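Local structure of cystathionine beta-lyases/cystathionine gamma-synthases (Corynebacterium glutamicum, 5X5H) at residues 75-80 with 227-232. The protein probably catalyses the pyridoxal phosphate-dependent condensation of O-succinyl-L-homoserine with L-cysteine to L,L-cystathionine and succinate, a step of methionine biosynthesis. Numbering follows the deposited sequence.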
ATOM      1  N   TYR A  75       0.395 -20.641 -19.453  1.00 13.78           N
ATOM      2  CA  TYR A  75       1.021 -20.619 -18.080  1.00 13.68           C
ATOM      3  C   TYR A  75       1.900 -19.398 -17.913  1.00 13.83           C
ATOM      4  O   TYR A  75       2.651 -18.978 -18.829  1.00 14.06           O
ATOM      5  CB  TYR A  75       1.852 -21.841 -17.916  1.00 13.53           C
ATOM      6  CG  TYR A  75       1.170 -23.161 -18.225  1.00 15.44           C
ATOM      7  CD1 TYR A  75       0.162 -23.606 -17.372  1.00 17.33           C
ATOM      8  CD2 TYR A  75       1.465 -23.883 -19.318  1.00 16.88           C
ATOM      9  CE1 TYR A  75      -0.526 -24.784 -17.614  1.00 18.74           C
ATOM     10  CE2 TYR A  75       0.773 -25.092 -19.565  1.00 20.35           C
ATOM     11  CZ  TYR A  75      -0.216 -25.445 -18.776  1.00 19.29           C
ATOM     12  OH  TYR A  75      -0.941 -26.619 -19.050  1.00 22.26           O
ATOM     13  N   GLY A  76       1.924 -18.891 -16.696  1.00 13.00           N
ATOM     14  CA  GLY A  76       2.709 -17.789 -16.278  1.00 12.96           C
ATOM     15  C   GLY A  76       3.080 -17.861 -14.828  1.00 11.96           C
ATOM     16  O   GLY A  76       2.279 -18.260 -13.996  1.00 11.99           O
ATOM     17  N   ARG A  77       4.301 -17.433 -14.448  1.00 11.44           N
ATOM     18  CA  ARG A  77       4.698 -17.363 -13.063  1.00 11.07           C
ATOM     19  C   ARG A  77       5.522 -16.126 -12.812  1.00 12.65           C
ATOM     20  O   ARG A  77       6.397 -15.789 -13.658  1.00 12.10           O
ATOM     21  CB  ARG A  77       5.468 -18.572 -12.586  1.00 12.30           C
ATOM     22  CG  ARG A  77       4.740 -19.954 -12.763  1.00 13.16           C
ATOM     23  CD  ARG A  77       3.630 -20.128 -11.746  1.00 15.34           C
ATOM     24  NE  ARG A  77       2.876 -21.348 -12.064  1.00 13.84           N
ATOM     25  CZ  ARG A  77       1.788 -21.768 -11.447  1.00 16.32           C
ATOM     26  NH1 ARG A  77       1.343 -21.123 -10.415  1.00 16.29           N
ATOM     27  NH2 ARG A  77       1.173 -22.854 -11.878  1.00 17.86           N
ATOM     28  N   ALA A  78       5.252 -15.421 -11.706  1.00 10.66           N
ATOM     29  CA  ALA A  78       5.853 -14.156 -11.349  1.00 11.68           C
ATOM     30  C   ALA A  78       6.871 -14.288 -10.295  1.00 10.63           C
ATOM     31  O   ALA A  78       6.898 -15.143  -9.418  1.00 11.54           O
ATOM     32  CB  ALA A  78       4.806 -13.170 -10.919  1.00 11.86           C
ATOM     33  N   PHE A  79       7.840 -13.354 -10.355  1.00 10.68           N
ATOM     34  CA  PHE A  79       9.013 -13.322  -9.539  1.00 10.62           C
ATOM     35  C   PHE A  79       9.320 -11.880  -9.052  1.00 10.46           C
ATOM     36  O   PHE A  79       8.817 -10.927  -9.641  1.00 11.75           O
ATOM     37  CB  PHE A  79      10.239 -13.900 -10.279  1.00 11.67           C
ATOM     38  CG  PHE A  79      10.012 -15.347 -10.688  1.00 13.13           C
ATOM     39  CD1 PHE A  79      10.159 -16.352  -9.793  1.00 13.32           C
ATOM     40  CD2 PHE A  79       9.450 -15.652 -11.930  1.00 13.25           C
ATOM     41  CE1 PHE A  79       9.909 -17.692 -10.117  1.00 14.22           C
ATOM     42  CE2 PHE A  79       9.196 -16.934 -12.312  1.00 13.81           C
ATOM     43  CZ  PHE A  79       9.374 -17.943 -11.386  1.00 14.48           C
ATOM     44  N   SER A  80      10.240 -11.779  -8.075  1.00 10.84           N
ATOM     45  CA  SER A  80      10.539 -10.523  -7.453  1.00 11.90           C
ATOM     46  C   SER A  80      11.201  -9.502  -8.416  1.00 12.36           C
ATOM     47  O   SER A  80      11.217  -8.309  -8.082  1.00 11.95           O
ATOM     48  CB  SER A  80      11.602 -10.716  -6.348  1.00 17.28           C
ATOM     49  OG  SER A  80      11.272 -11.712  -5.498  1.00 26.86           O
ATOM     50  N   GLU A 227       7.815 -26.839 -13.029  1.00 13.75           N
ATOM     51  CA  GLU A 227       9.147 -26.561 -12.489  1.00 15.15           C
ATOM     52  C   GLU A 227       9.201 -25.062 -12.053  1.00 14.60           C
ATOM     53  O   GLU A 227       9.807 -24.804 -11.011  1.00 13.65           O
ATOM     54  CB  GLU A 227      10.230 -26.825 -13.532  1.00 17.69           C
ATOM     55  CG  GLU A 227      10.380 -28.314 -13.933  1.00 20.20           C
ATOM     56  CD  GLU A 227      10.463 -29.152 -12.662  1.00 33.69           C
ATOM     57  OE1 GLU A 227      11.353 -28.887 -11.799  1.00 37.78           O
ATOM     58  OE2 GLU A 227       9.527 -29.972 -12.424  1.00 49.65           O
ATOM     59  N   LEU A 228       8.596 -24.159 -12.795  1.00 13.41           N
ATOM     60  CA  LEU A 228       8.569 -22.679 -12.367  1.00 12.86           C
ATOM     61  C   LEU A 228       7.849 -22.580 -11.054  1.00 13.21           C
ATOM     62  O   LEU A 228       8.299 -21.865 -10.168  1.00 13.20           O
ATOM     63  CB  LEU A 228       7.915 -21.856 -13.455  1.00 12.47           C
ATOM     64  CG  LEU A 228       8.773 -21.647 -14.724  1.00 13.88           C
ATOM     65  CD1 LEU A 228       7.896 -21.191 -15.859  1.00 15.33           C
ATOM     66  CD2 LEU A 228       9.878 -20.635 -14.447  1.00 14.46           C
ATOM     67  N   LEU A 229       6.715 -23.272 -10.898  1.00 13.14           N
ATOM     68  CA  LEU A 229       6.010 -23.267  -9.609  1.00 13.98           C
ATOM     69  C   LEU A 229       6.805 -23.855  -8.488  1.00 13.48           C
ATOM     70  O   LEU A 229       6.861 -23.306  -7.393  1.00 14.13           O
ATOM     71  CB  LEU A 229       4.661 -23.994  -9.795  1.00 13.93           C
ATOM     72  CG  LEU A 229       3.837 -24.155  -8.501  1.00 16.23           C
ATOM     73  CD1 LEU A 229       3.433 -22.825  -7.960  1.00 17.51           C
ATOM     74  CD2 LEU A 229       2.595 -24.987  -8.819  1.00 19.17           C
ATOM     75  N   PHE A 230       7.490 -25.002  -8.744  1.00 12.88           N
ATOM     76  CA  PHE A 230       8.312 -25.652  -7.781  1.00 14.07           C
ATOM     77  C   PHE A 230       9.369 -24.694  -7.326  1.00 14.41           C
ATOM     78  O   PHE A 230       9.636 -24.532  -6.125  1.00 14.41           O
ATOM     79  CB  PHE A 230       8.958 -26.911  -8.367  1.00 15.65           C
ATOM     80  CG  PHE A 230       9.987 -27.522  -7.468  1.00 18.21           C
ATOM     81  CD1 PHE A 230       9.552 -28.323  -6.424  1.00 22.41           C
ATOM     82  CD2 PHE A 230      11.342 -27.169  -7.522  1.00 19.73           C
ATOM     83  CE1 PHE A 230      10.485 -28.851  -5.519  1.00 24.18           C
ATOM     84  CE2 PHE A 230      12.251 -27.696  -6.602  1.00 21.95           C
ATOM     85  CZ  PHE A 230      11.807 -28.496  -5.611  1.00 23.97           C
ATOM     86  N   MET A 231      10.000 -23.978  -8.255  1.00 13.68           N
ATOM     87  CA  MET A 231      11.063 -23.096  -7.868  1.00 13.67           C
ATOM     88  C   MET A 231      10.581 -21.780  -7.215  1.00 13.12           C
ATOM     89  O   MET A 231      11.248 -21.228  -6.319  1.00 13.52           O
ATOM     90  CB  MET A 231      11.956 -22.750  -9.109  1.00 14.30           C
ATOM     91  CG  MET A 231      12.640 -23.922  -9.661  1.00 15.32           C
ATOM     92  SD  MET A 231      13.925 -24.687  -8.662  1.00 17.34           S
ATOM     93  CE  MET A 231      15.347 -23.782  -9.271  1.00 22.27           C
ATOM     94  N   GLN A 232       9.448 -21.282  -7.688  1.00 14.31           N
ATOM     95  CA  GLN A 232       8.831 -20.127  -7.081  1.00 15.59           C
ATOM     96  C   GLN A 232       8.704 -20.371  -5.583  1.00 15.81           C
ATOM     97  O   GLN A 232       9.090 -19.544  -4.748  1.00 20.24           O
ATOM     98  CB  GLN A 232       7.443 -19.929  -7.765  1.00 18.59           C
ATOM     99  CG  GLN A 232       6.818 -18.582  -7.489  1.00 19.29           C
ATOM    100  CD  GLN A 232       5.505 -18.490  -8.171  1.00 19.85           C
ATOM    101  OE1 GLN A 232       4.704 -19.389  -8.057  1.00 18.40           O
ATOM    102  NE2 GLN A 232       5.204 -17.392  -8.817  1.00 16.40           N
TER
HETATM  103  O   HOH W   1       1.958 -18.867  -8.620  1.00 17.08           O
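Gln-232 reaches from its helix to the main chain of strand 75-79, where its NE2 donates to Ala-78 O at 2.9 Å in a nearly straight bond (166°). The donor lies in the carbonyl plane on a lone pair. CG stands anti to the backbone N (chi1 -166°), and the chain is extended beyond it, carrying the amide to Ala-78. NE2 also bonds Glu-64 OE2, which in turn accepts from Ala-78 N, so one carboxylate oxygen fixes the amide and the strand edge together. Close by, Phe-79, Leu-228 and the aliphatic part of Gln-232 pack in a buried cluster. Phe-79 sets CE1 4.0 Å from Gln-232 CA and its CZ against Leu-228 CD2. Leu-228 CB lies 3.8 Å from Arg-77 CG, in the aliphatic part of that chain. The side towards Leu-229 is partly exposed and holds water. There the Arg-77 chain bends at chi2, and Leu-229 CB covers one guanidinium face near its rim, with Leu-229 CD1 3.6 Å from Arg-77 NH1. A water in the guanidinium plane accepts from Arg-77 NH1 and lies within hydrogen-bonding distance of Gln-232 OE1, bridging the two, while Arg-77 NH2 forms a salt bridge with Asp-225 OD2. Strand 75-79, outermost in this chain's seven-stranded sheet of the PLP-binding domain, pairs antiparallel with strand 215-219; the 227-232 part of helix 222-235 runs at 21° to it, and Phe-79 and Leu-228 both pack against helix 82-93.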